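Side-chain contact in aminotransferase, class I (Staphylococcus aureus, PDB 2O1B), which probably transfers the amino group of aspartate to 2-oxoglutarate, using a covalently bound pyridoxal-5'-phosphate: residues A[249-254]-A[260-265]. Residues are numbered along the deposited sequence; the frame is centred on the assembly and turned at random.
Sequences YSLSKG and FRVGFA. With PLP (pyridoxal-5'-phosphate), chain B.
Tyr249 and Phe264 satisfy each other's backbone as an antiparallel hydrogen-bonded pair: Tyr249 N donates to Phe264 O at 2.8 Å, and Phe264 N returns a bond to Tyr249 O. Their rings are near parallel but slid so far apart that they barely overlap; the closer fit is a CH-pi contact, with Tyr249 CB over one face of Phe264, 3.9 Å from the ring centroid. Gly263, with no side chain, lies close against Ser250 as a non-hydrogen-bonded pair. Leu251 N donates to Val262 O at 3.3 Å, and Leu251 CB packs on Val262 CG1, apolar groups suited to the side where helix 288-300 lies. These strand ends belong to the seven-stranded mixed sheet of the class I aminotransferase fold, 263-267 being antiparallel to its neighbours, and the turn after Ser250 carries Lys253, whose NZ is bonded covalently to PLP C4A. Two small hydroxyls serve the phosphate: Ser250 OG donates to PLP O3P, and Ser252 OG to PLP O1P at 2.6 Å. Ser250 OG also accepts from Ser252 N, an ST turn, and Ser252 OG accepts from a water that in turn accepts from Val262 N. Bent at chi2 and chi3, Arg261 sets its guanidinium edge-on to the phosphate, its positive charge and paired N-H groups matching two anionic oxygens: NH1 to PLP O1P (2.9 Å, 172° at the hydrogen), NH2 to PLP O2P (2.6 Å). NH1 also bonds Ser258 O.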
ATOM      1  N   TYR A 249       5.427   9.544 -11.282  1.00 22.94           N
ATOM      2  CA  TYR A 249       4.621   9.436 -12.490  1.00 22.47           C
ATOM      3  C   TYR A 249       3.546   8.382 -12.269  1.00 23.33           C
ATOM      4  O   TYR A 249       3.845   7.311 -11.736  1.00 23.50           O
ATOM      5  CB  TYR A 249       5.510   9.028 -13.670  1.00 22.25           C
ATOM      6  CG  TYR A 249       4.825   9.147 -15.015  1.00 21.76           C
ATOM      7  CD1 TYR A 249       4.910  10.335 -15.758  1.00 22.28           C
ATOM      8  CD2 TYR A 249       4.074   8.085 -15.544  1.00 22.19           C
ATOM      9  CE1 TYR A 249       4.249  10.467 -16.991  1.00 20.74           C
ATOM     10  CE2 TYR A 249       3.421   8.205 -16.774  1.00 21.35           C
ATOM     11  CZ  TYR A 249       3.506   9.402 -17.483  1.00 22.23           C
ATOM     12  OH  TYR A 249       2.854   9.523 -18.690  1.00 22.63           O
ATOM     13  N   SER A 250       2.312   8.678 -12.693  1.00 22.96           N
ATOM     14  CA  SER A 250       1.182   7.776 -12.500  1.00 23.50           C
ATOM     15  C   SER A 250       0.655   7.247 -13.824  1.00 23.02           C
ATOM     16  O   SER A 250       0.614   7.980 -14.810  1.00 23.39           O
ATOM     17  CB  SER A 250       0.038   8.493 -11.772  1.00 23.70           C
ATOM     18  OG  SER A 250      -1.076   7.623 -11.649  1.00 24.78           O
ATOM     19  N   LEU A 251       0.249   5.979 -13.843  1.00 23.25           N
ATOM     20  CA  LEU A 251      -0.485   5.418 -14.994  1.00 23.72           C
ATOM     21  C   LEU A 251      -2.008   5.665 -14.962  1.00 23.91           C
ATOM     22  O   LEU A 251      -2.723   5.388 -15.938  1.00 23.61           O
ATOM     23  CB  LEU A 251      -0.196   3.920 -15.136  1.00 23.89           C
ATOM     24  CG  LEU A 251       1.191   3.499 -15.651  1.00 23.29           C
ATOM     25  CD1 LEU A 251       2.269   3.567 -14.581  1.00 23.63           C
ATOM     26  CD2 LEU A 251       1.123   2.090 -16.228  1.00 24.57           C
ATOM     27  N   SER A 252      -2.495   6.193 -13.845  1.00 24.53           N
ATOM     28  CA  SER A 252      -3.936   6.385 -13.630  1.00 24.58           C
ATOM     29  C   SER A 252      -4.649   7.212 -14.691  1.00 25.00           C
ATOM     30  O   SER A 252      -5.621   6.746 -15.306  1.00 24.92           O
ATOM     31  CB  SER A 252      -4.196   7.012 -12.256  1.00 24.55           C
ATOM     32  OG  SER A 252      -3.890   6.105 -11.218  1.00 24.11           O
ATOM     33  N   LYS A 253      -4.185   8.444 -14.902  1.00 24.92           N
ATOM     34  CA  LYS A 253      -4.905   9.359 -15.795  1.00 24.65           C
ATOM     35  C   LYS A 253      -4.503   9.174 -17.240  1.00 24.26           C
ATOM     36  O   LYS A 253      -5.361   9.024 -18.104  1.00 23.79           O
ATOM     37  CB  LYS A 253      -4.747  10.821 -15.369  1.00 24.83           C
ATOM     38  CG  LYS A 253      -5.681  11.189 -14.238  1.00 25.43           C
ATOM     39  CD  LYS A 253      -4.919  11.387 -12.961  1.00 25.97           C
ATOM     40  CE  LYS A 253      -5.890  11.457 -11.817  1.00 27.03           C
ATOM     41  NZ  LYS A 253      -5.376  12.394 -10.783  1.00 27.15           N
ATOM     42  N   GLY A 254      -3.199   9.152 -17.491  1.00 24.10           N
ATOM     43  CA  GLY A 254      -2.688   8.918 -18.841  1.00 23.65           C
ATOM     44  C   GLY A 254      -3.273   7.701 -19.538  1.00 23.87           C
ATOM     45  O   GLY A 254      -3.634   7.778 -20.716  1.00 23.63           O
ATOM     46  N   PHE A 260      -6.449   0.697 -11.033  1.00 23.82           N
ATOM     47  CA  PHE A 260      -5.418  -0.351 -11.049  1.00 24.00           C
ATOM     48  C   PHE A 260      -4.379  -0.198  -9.933  1.00 23.66           C
ATOM     49  O   PHE A 260      -3.871  -1.195  -9.437  1.00 23.76           O
ATOM     50  CB  PHE A 260      -4.689  -0.397 -12.391  1.00 24.34           C
ATOM     51  CG  PHE A 260      -5.528  -0.906 -13.548  1.00 24.32           C
ATOM     52  CD1 PHE A 260      -6.671  -0.233 -13.950  1.00 24.36           C
ATOM     53  CD2 PHE A 260      -5.133  -2.027 -14.261  1.00 23.35           C
ATOM     54  CE1 PHE A 260      -7.423  -0.686 -15.031  1.00 24.84           C
ATOM     55  CE2 PHE A 260      -5.888  -2.486 -15.350  1.00 26.33           C
ATOM     56  CZ  PHE A 260      -7.032  -1.809 -15.729  1.00 24.92           C
ATOM     57  N   ARG A 261      -4.067   1.044  -9.554  1.00 23.67           N
ATOM     58  CA  ARG A 261      -3.097   1.347  -8.479  1.00 23.50           C
ATOM     59  C   ARG A 261      -1.643   1.038  -8.868  1.00 24.03           C
ATOM     60  O   ARG A 261      -0.993   0.149  -8.284  1.00 24.04           O
ATOM     61  CB  ARG A 261      -3.457   0.649  -7.141  1.00 23.40           C
ATOM     62  CG  ARG A 261      -4.901   0.826  -6.609  1.00 24.11           C
ATOM     63  CD  ARG A 261      -5.486   2.215  -6.863  1.00 24.65           C
ATOM     64  NE  ARG A 261      -4.757   3.273  -6.168  1.00 24.55           N
ATOM     65  CZ  ARG A 261      -4.425   4.440  -6.716  1.00 26.32           C
ATOM     66  NH1 ARG A 261      -4.731   4.692  -7.984  1.00 22.28           N
ATOM     67  NH2 ARG A 261      -3.757   5.344  -5.996  1.00 23.76           N
ATOM     68  N   VAL A 262      -1.125   1.787  -9.845  1.00 24.44           N
ATOM     69  CA  VAL A 262       0.249   1.607 -10.312  1.00 24.56           C
ATOM     70  C   VAL A 262       0.888   2.921 -10.772  1.00 24.91           C
ATOM     71  O   VAL A 262       0.286   3.702 -11.512  1.00 25.03           O
ATOM     72  CB  VAL A 262       0.340   0.528 -11.430  1.00 24.74           C
ATOM     73  CG1 VAL A 262      -0.499   0.918 -12.642  1.00 24.48           C
ATOM     74  CG2 VAL A 262       1.797   0.291 -11.818  1.00 23.56           C
ATOM     75  N   GLY A 263       2.108   3.160 -10.305  1.00 25.26           N
ATOM     76  CA  GLY A 263       2.890   4.340 -10.669  1.00 25.16           C
ATOM     77  C   GLY A 263       4.345   4.062 -10.341  1.00 24.81           C
ATOM     78  O   GLY A 263       4.709   2.926 -10.022  1.00 24.67           O
ATOM     79  N   PHE A 264       5.185   5.091 -10.432  1.00 24.52           N
ATOM     80  CA  PHE A 264       6.593   4.943 -10.074  1.00 24.41           C
ATOM     81  C   PHE A 264       7.242   6.265  -9.707  1.00 24.71           C
ATOM     82  O   PHE A 264       6.779   7.331 -10.124  1.00 24.83           O
ATOM     83  CB  PHE A 264       7.385   4.233 -11.183  1.00 24.44           C
ATOM     84  CG  PHE A 264       7.309   4.903 -12.522  1.00 23.98           C
ATOM     85  CD1 PHE A 264       6.382   4.486 -13.469  1.00 24.24           C
ATOM     86  CD2 PHE A 264       8.191   5.924 -12.853  1.00 24.21           C
ATOM     87  CE1 PHE A 264       6.316   5.102 -14.722  1.00 25.00           C
ATOM     88  CE2 PHE A 264       8.139   6.533 -14.100  1.00 25.74           C
ATOM     89  CZ  PHE A 264       7.198   6.115 -15.039  1.00 23.11           C
ATOM     90  N   ALA A 265       8.297   6.168  -8.897  1.00 24.77           N
ATOM     91  CA  ALA A 265       9.164   7.279  -8.556  1.00 24.93           C
ATOM     92  C   ALA A 265      10.451   7.095  -9.333  1.00 24.85           C
ATOM     93  O   ALA A 265      10.912   5.963  -9.534  1.00 24.72           O
ATOM     94  CB  ALA A 265       9.454   7.304  -7.064  1.00 25.21           C
TER
HETATM   95  N1  PLP B 400      -1.165  13.720  -7.527  1.00 16.80           N
HETATM   96  C2  PLP B 400      -2.041  14.478  -8.281  1.00 18.21           C
HETATM   97  C2A PLP B 400      -1.704  15.913  -8.580  1.00 17.70           C
HETATM   98  C3  PLP B 400      -3.200  13.872  -8.773  1.00 17.69           C
HETATM   99  O3  PLP B 400      -4.094  14.577  -9.525  1.00 20.28           O
HETATM  100  C4  PLP B 400      -3.463  12.524  -8.492  1.00 18.49           C
HETATM  101  C4A PLP B 400      -4.358  11.784  -9.442  1.00 17.73           C
HETATM  102  C5  PLP B 400      -2.576  11.777  -7.714  1.00 18.05           C
HETATM  103  C6  PLP B 400      -1.420  12.390  -7.230  1.00 18.26           C
HETATM  104  C5A PLP B 400      -2.851  10.319  -7.370  1.00 19.43           C
HETATM  105  O4P PLP B 400      -2.647   9.450  -8.468  1.00 21.63           O
HETATM  106  P   PLP B 400      -2.712   7.847  -8.277  1.00 20.36           P
HETATM  107  O1P PLP B 400      -3.991   7.322  -8.908  1.00 18.00           O
HETATM  108  O2P PLP B 400      -2.685   7.571  -6.798  1.00 18.93           O
HETATM  109  O3P PLP B 400      -1.517   7.267  -8.978  1.00 19.72           O
HETATM  110  O   HOH W   1      -3.419   3.462 -11.186  1.00 16.69           O